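Local coordinates for protein nucleocapsid (Crimean-congo hemorrhagic fever virus, PDB 4AKL) that binds single- and double-stranded RNA, probably helping to package the viral genome, and displays sequence-non-specific DNA endonuclease activity, at residues 302-313 and 373-381. Sequence-based numbering, arbitrary orientation.
Sequences AQIDTVFSSYYW and IYMHPAVLT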
ATOM      1  N   ALA A 302       1.812  -6.123  -2.106  1.00 38.14           N
ATOM      2  CA  ALA A 302       1.343  -6.121  -0.719  1.00 36.57           C
ATOM      3  C   ALA A 302       1.279  -4.736  -0.079  1.00 35.01           C
ATOM      4  O   ALA A 302       0.854  -4.642   1.065  1.00 33.55           O
ATOM      5  CB  ALA A 302       2.203  -7.049   0.142  1.00 37.08           C
ATOM      6  N   GLN A 303       1.707  -3.671  -0.776  1.00 34.90           N
ATOM      7  CA  GLN A 303       1.694  -2.319  -0.184  0.60 34.23           C
ATOM      8  C   GLN A 303       0.275  -1.888   0.087  1.00 32.79           C
ATOM      9  O   GLN A 303      -0.585  -1.926  -0.808  1.00 31.94           O
ATOM     10  CB  GLN A 303       2.350  -1.268  -1.099  0.60 35.41           C
ATOM     11  CG  GLN A 303       3.860  -1.140  -0.942  0.60 37.66           C
ATOM     12  CD  GLN A 303       4.477  -0.286  -2.015  0.60 41.21           C
ATOM     13  OE1 GLN A 303       3.809   0.591  -2.609  0.60 44.36           O
ATOM     14  NE2 GLN A 303       5.744  -0.530  -2.290  0.60 42.38           N
ATOM     15  N   ILE A 304       0.023  -1.467   1.302  1.00 31.55           N
ATOM     16  CA  ILE A 304      -1.309  -1.090   1.679  1.00 30.73           C
ATOM     17  C   ILE A 304      -1.678   0.262   1.006  1.00 30.71           C
ATOM     18  O   ILE A 304      -0.870   1.144   0.905  1.00 31.58           O
ATOM     19  CB  ILE A 304      -1.443  -1.140   3.209  1.00 29.85           C
ATOM     20  CG1 ILE A 304      -2.862  -0.774   3.609  1.00 30.09           C
ATOM     21  CG2 ILE A 304      -0.399  -0.235   3.915  1.00 30.28           C
ATOM     22  CD1 ILE A 304      -3.159  -1.176   5.098  1.00 29.88           C
ATOM     23  N   ASP A 305      -2.895   0.355   0.499  1.00 29.94           N
ATOM     24  CA  ASP A 305      -3.468   1.600   0.181  1.00 29.66           C
ATOM     25  C   ASP A 305      -4.275   2.010   1.401  1.00 28.40           C
ATOM     26  O   ASP A 305      -5.356   1.447   1.684  1.00 27.32           O
ATOM     27  CB  ASP A 305      -4.361   1.501  -1.057  1.00 30.74           C
ATOM     28  CG  ASP A 305      -4.927   2.860  -1.466  1.00 30.65           C
ATOM     29  OD1 ASP A 305      -5.077   3.711  -0.575  1.00 27.90           O
ATOM     30  OD2 ASP A 305      -5.211   3.072  -2.687  1.00 33.29           O
ATOM     31  N   THR A 306      -3.756   2.993   2.113  1.00 28.09           N
ATOM     32  CA  THR A 306      -4.231   3.350   3.428  1.00 27.22           C
ATOM     33  C   THR A 306      -5.681   3.770   3.430  1.00 28.01           C
ATOM     34  O   THR A 306      -6.459   3.304   4.241  1.00 27.65           O
ATOM     35  CB  THR A 306      -3.316   4.442   4.059  1.00 28.00           C
ATOM     36  OG1 THR A 306      -2.020   3.885   4.241  1.00 26.40           O
ATOM     37  CG2 THR A 306      -3.821   4.976   5.442  1.00 24.44           C
ATOM     38  N   VAL A 307      -6.058   4.629   2.517  1.00 28.73           N
ATOM     39  CA  VAL A 307      -7.397   5.081   2.522  1.00 29.14           C
ATOM     40  C   VAL A 307      -8.371   3.991   2.011  1.00 29.04           C
ATOM     41  O   VAL A 307      -9.448   3.814   2.579  1.00 28.93           O
ATOM     42  CB  VAL A 307      -7.542   6.449   1.792  1.00 30.40           C
ATOM     43  CG1 VAL A 307      -7.380   6.304   0.300  1.00 30.83           C
ATOM     44  CG2 VAL A 307      -8.926   7.068   2.149  1.00 31.82           C
ATOM     45  N   PHE A 308      -7.967   3.249   0.981  1.00 29.11           N
ATOM     46  CA  PHE A 308      -8.819   2.197   0.434  1.00 28.92           C
ATOM     47  C   PHE A 308      -9.108   1.119   1.454  1.00 27.92           C
ATOM     48  O   PHE A 308     -10.281   0.730   1.676  1.00 26.92           O
ATOM     49  CB  PHE A 308      -8.203   1.591  -0.834  1.00 28.83           C
ATOM     50  CG  PHE A 308      -9.033   0.509  -1.453  1.00 29.74           C
ATOM     51  CD1 PHE A 308     -10.293   0.789  -1.983  1.00 32.09           C
ATOM     52  CD2 PHE A 308      -8.594  -0.789  -1.477  1.00 29.88           C
ATOM     53  CE1 PHE A 308     -11.055  -0.176  -2.535  1.00 32.31           C
ATOM     54  CE2 PHE A 308      -9.331  -1.766  -2.012  1.00 31.23           C
ATOM     55  CZ  PHE A 308     -10.580  -1.489  -2.563  1.00 32.42           C
ATOM     56  N   SER A 309      -8.023   0.605   2.054  1.00 27.21           N
ATOM     57  CA  SER A 309      -8.136  -0.429   3.040  1.00 26.17           C
ATOM     58  C   SER A 309      -8.932   0.116   4.209  1.00 25.87           C
ATOM     59  O   SER A 309      -9.770  -0.566   4.730  1.00 25.79           O
ATOM     60  CB  SER A 309      -6.747  -0.957   3.473  1.00 26.24           C
ATOM     61  OG  SER A 309      -6.206  -1.930   2.583  1.00 26.46           O
ATOM     62  N   SER A 310      -8.717   1.361   4.603  1.00 25.63           N
ATOM     63  CA  SER A 310      -9.501   1.873   5.702  1.00 26.30           C
ATOM     64  C   SER A 310     -11.028   1.889   5.445  1.00 26.68           C
ATOM     65  O   SER A 310     -11.810   1.590   6.367  1.00 25.61           O
ATOM     66  CB  SER A 310      -8.965   3.238   6.184  1.00 26.39           C
ATOM     67  OG  SER A 310      -7.660   3.042   6.832  1.00 25.51           O
ATOM     68  N   TYR A 311     -11.430   2.216   4.209  1.00 27.07           N
ATOM     69  CA  TYR A 311     -12.836   2.243   3.837  1.00 27.49           C
ATOM     70  C   TYR A 311     -13.394   0.803   3.712  1.00 27.84           C
ATOM     71  O   TYR A 311     -14.573   0.541   4.066  1.00 27.71           O
ATOM     72  CB  TYR A 311     -13.059   3.066   2.550  1.00 28.83           C
ATOM     73  CG  TYR A 311     -13.466   4.484   2.864  1.00 28.78           C
ATOM     74  CD1 TYR A 311     -14.766   4.784   3.163  1.00 29.38           C
ATOM     75  CD2 TYR A 311     -12.539   5.514   2.905  1.00 28.87           C
ATOM     76  CE1 TYR A 311     -15.160   6.090   3.472  1.00 30.12           C
ATOM     77  CE2 TYR A 311     -12.913   6.809   3.215  1.00 28.26           C
ATOM     78  CZ  TYR A 311     -14.220   7.090   3.501  1.00 29.45           C
ATOM     79  OH  TYR A 311     -14.560   8.352   3.832  1.00 30.90           O
ATOM     80  N   TYR A 312     -12.560  -0.120   3.239  1.00 27.19           N
ATOM     81  CA  TYR A 312     -12.938  -1.503   3.184  1.00 27.99           C
ATOM     82  C   TYR A 312     -13.300  -2.012   4.602  1.00 27.73           C
ATOM     83  O   TYR A 312     -14.281  -2.753   4.776  1.00 28.02           O
ATOM     84  CB  TYR A 312     -11.821  -2.329   2.583  1.00 27.99           C
ATOM     85  CG  TYR A 312     -12.102  -3.784   2.597  1.00 28.27           C
ATOM     86  CD1 TYR A 312     -13.168  -4.307   1.874  1.00 28.72           C
ATOM     87  CD2 TYR A 312     -11.311  -4.661   3.336  1.00 27.71           C
ATOM     88  CE1 TYR A 312     -13.453  -5.681   1.882  1.00 29.12           C
ATOM     89  CE2 TYR A 312     -11.597  -6.065   3.354  1.00 27.85           C
ATOM     90  CZ  TYR A 312     -12.650  -6.555   2.632  1.00 29.77           C
ATOM     91  OH  TYR A 312     -12.941  -7.917   2.648  1.00 31.67           O
ATOM     92  N   TRP A 313     -12.519  -1.605   5.611  1.00 27.22           N
ATOM     93  CA  TRP A 313     -12.752  -2.080   6.979  1.00 27.00           C
ATOM     94  C   TRP A 313     -14.014  -1.476   7.534  1.00 27.41           C
ATOM     95  O   TRP A 313     -14.768  -2.172   8.217  1.00 28.06           O
ATOM     96  CB  TRP A 313     -11.525  -1.845   7.895  1.00 26.26           C
ATOM     97  CG  TRP A 313     -10.317  -2.663   7.445  1.00 26.33           C
ATOM     98  CD1 TRP A 313     -10.333  -3.956   6.929  1.00 28.01           C
ATOM     99  CD2 TRP A 313      -8.965  -2.248   7.423  1.00 23.79           C
ATOM    100  NE1 TRP A 313      -9.065  -4.361   6.622  1.00 27.76           N
ATOM    101  CE2 TRP A 313      -8.199  -3.328   6.914  1.00 25.78           C
ATOM    102  CE3 TRP A 313      -8.313  -1.073   7.806  1.00 24.95           C
ATOM    103  CZ2 TRP A 313      -6.841  -3.265   6.777  1.00 24.50           C
ATOM    104  CZ3 TRP A 313      -6.963  -1.004   7.661  1.00 24.94           C
ATOM    105  CH2 TRP A 313      -6.227  -2.095   7.149  1.00 26.42           C
ATOM    106  N   ILE A 373       4.923  -9.804   6.992  1.00 36.44           N
ATOM    107  CA  ILE A 373       5.232  -9.072   5.802  1.00 36.31           C
ATOM    108  C   ILE A 373       4.389  -9.629   4.623  1.00 36.02           C
ATOM    109  O   ILE A 373       4.091  -8.909   3.638  1.00 35.70           O
ATOM    110  CB  ILE A 373       6.773  -9.121   5.548  1.00 37.67           C
ATOM    111  CG1 ILE A 373       7.241  -8.029   4.574  1.00 40.34           C
ATOM    112  CG2 ILE A 373       7.194 -10.524   5.023  1.00 39.34           C
ATOM    113  CD1 ILE A 373       6.967  -6.518   4.985  1.00 41.05           C
ATOM    114  N   TYR A 374       3.997 -10.900   4.713  1.00 34.93           N
ATOM    115  CA  TYR A 374       3.255 -11.508   3.647  1.00 35.28           C
ATOM    116  C   TYR A 374       1.754 -11.277   3.647  1.00 33.69           C
ATOM    117  O   TYR A 374       1.088 -11.594   2.658  1.00 34.33           O
ATOM    118  CB  TYR A 374       3.479 -13.004   3.661  1.00 36.15           C
ATOM    119  CG  TYR A 374       4.869 -13.393   3.309  1.00 39.02           C
ATOM    120  CD1 TYR A 374       5.425 -13.020   2.081  1.00 39.49           C
ATOM    121  CD2 TYR A 374       5.634 -14.177   4.178  1.00 39.77           C
ATOM    122  CE1 TYR A 374       6.711 -13.390   1.721  1.00 42.40           C
ATOM    123  CE2 TYR A 374       6.911 -14.555   3.832  1.00 43.14           C
ATOM    124  CZ  TYR A 374       7.444 -14.150   2.588  1.00 44.28           C
ATOM    125  OH  TYR A 374       8.705 -14.517   2.241  1.00 48.29           O
ATOM    126  N   MET A 375       1.233 -10.761   4.737  1.00 31.79           N
ATOM    127  CA  MET A 375      -0.204 -10.550   4.892  1.00 30.86           C
ATOM    128  C   MET A 375      -0.787  -9.742   3.765  1.00 29.60           C
ATOM    129  O   MET A 375      -0.144  -8.805   3.281  1.00 29.74           O
ATOM    130  CB  MET A 375      -0.477  -9.815   6.212  1.00 29.93           C
ATOM    131  CG  MET A 375      -1.918  -9.765   6.591  1.00 30.57           C
ATOM    132  SD  MET A 375      -2.148  -9.031   8.238  1.00 31.79           S
ATOM    133  CE  MET A 375      -1.667 -10.364   9.255  1.00 27.25           C
ATOM    134  N   HIS A 376      -1.985 -10.090   3.351  1.00 29.24           N
ATOM    135  CA  HIS A 376      -2.710  -9.314   2.303  1.00 28.85           C
ATOM    136  C   HIS A 376      -3.038  -7.954   2.851  1.00 27.57           C
ATOM    137  O   HIS A 376      -3.407  -7.821   4.045  1.00 26.61           O
ATOM    138  CB  HIS A 376      -3.949 -10.050   1.859  1.00 29.44           C
ATOM    139  CG  HIS A 376      -4.655  -9.454   0.672  1.00 30.15           C
ATOM    140  ND1 HIS A 376      -5.451  -8.342   0.768  1.00 29.60           N
ATOM    141  CD2 HIS A 376      -4.707  -9.842  -0.625  1.00 31.85           C
ATOM    142  CE1 HIS A 376      -5.957  -8.065  -0.418  1.00 31.60           C
ATOM    143  NE2 HIS A 376      -5.527  -8.965  -1.281  1.00 28.99           N
ATOM    144  N   PRO A 377      -2.935  -6.889   1.987  1.00 27.84           N
ATOM    145  CA  PRO A 377      -3.109  -5.521   2.458  1.00 27.12           C
ATOM    146  C   PRO A 377      -4.481  -5.086   2.901  1.00 26.62           C
ATOM    147  O   PRO A 377      -4.632  -3.957   3.437  1.00 25.52           O
ATOM    148  CB  PRO A 377      -2.711  -4.679   1.234  1.00 28.61           C
ATOM    149  CG  PRO A 377      -2.905  -5.555   0.055  1.00 29.45           C
ATOM    150  CD  PRO A 377      -2.468  -6.896   0.587  1.00 28.87           C
ATOM    151  N   ALA A 378      -5.461  -5.933   2.678  1.00 26.55           N
ATOM    152  CA  ALA A 378      -6.848  -5.675   3.071  1.00 26.56           C
ATOM    153  C   ALA A 378      -7.165  -6.337   4.405  1.00 25.89           C
ATOM    154  O   ALA A 378      -8.312  -6.277   4.823  1.00 26.19           O
ATOM    155  CB  ALA A 378      -7.791  -6.180   2.027  1.00 26.54           C
ATOM    156  N   VAL A 379      -6.167  -6.957   5.051  1.00 25.95           N
ATOM    157  CA  VAL A 379      -6.374  -7.644   6.319  1.00 26.18           C
ATOM    158  C   VAL A 379      -6.009  -6.724   7.502  1.00 25.94           C
ATOM    159  O   VAL A 379      -4.880  -6.200   7.584  1.00 26.37           O
ATOM    160  CB  VAL A 379      -5.590  -8.960   6.389  1.00 27.01           C
ATOM    161  CG1 VAL A 379      -5.807  -9.704   7.773  1.00 27.21           C
ATOM    162  CG2 VAL A 379      -5.976  -9.859   5.205  1.00 26.12           C
ATOM    163  N   LEU A 380      -6.983  -6.504   8.385  1.00 25.33           N
ATOM    164  CA  LEU A 380      -6.798  -5.712   9.592  1.00 25.27           C
ATOM    165  C   LEU A 380      -5.964  -6.417  10.655  1.00 25.51           C
ATOM    166  O   LEU A 380      -5.962  -7.627  10.749  1.00 26.16           O
ATOM    167  CB  LEU A 380      -8.142  -5.309  10.182  1.00 25.54           C
ATOM    168  CG  LEU A 380      -8.128  -4.236  11.298  1.00 25.57           C
ATOM    169  CD1 LEU A 380      -7.463  -2.909  10.828  1.00 23.45           C
ATOM    170  CD2 LEU A 380      -9.538  -3.958  11.763  1.00 27.76           C
ATOM    171  N   THR A 381      -5.241  -5.617  11.421  1.00 25.94           N
ATOM    172  CA  THR A 381      -4.488  -6.033  12.610  1.00 26.47           C
ATOM    173  C   THR A 381      -4.559  -4.868  13.600  1.00 26.82           C
ATOM    174  O   THR A 381      -4.935  -3.730  13.218  1.00 25.71           O
ATOM    175  CB  THR A 381      -2.953  -6.301  12.375  1.00 27.11           C
ATOM    176  OG1 THR A 381      -2.342  -5.109  11.898  1.00 25.59           O
ATOM    177  CG2 THR A 381      -2.704  -7.423  11.392  1.00 26.60           C
TER
HETATM  178  O   HOH W   1       0.252  -5.986   3.352  1.00 30.01           O
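The carbonyl oxygen of P377 takes a short hydrogen bond from the hydroxyl of S309, OG to O 2.7 Å, with the donor lying well above the carbonyl plane. The same hydroxyl is also hydrogen-bonded to that of Y126 on helix 120-136, which gives it two polar partners. With CG1 anti to the backbone N (chi1 -179°), I304 lays both CG1 and CD1 alongside P377 O, CD1 at 3.6 Å. One residue on, A378 O accepts from the indole NE1 of W313 at 2.7 Å, bent to 149° at the hydrogen, while the Y312 ring meets this oxygen with its edge. Both carbonyls belong to a type I beta turn, H376 to V379, laid against the face of helix 306-316 that carries S309, Y312 and W313; the contact is mostly buried, near the centre of the predominantly helical nucleocapsid chain. Within the turn, A378 N donates to ND1 of H376. CD1 of L380 sits over one face of the indole, 3.6 Å from the centroid of the six-membered ring of W313, in a CH-pi contact, and S309 O lies over the opposite face. At the other end, CB of P377 rests 3.6 Å from A302 O, and a water donates to both A302 O and M375 O.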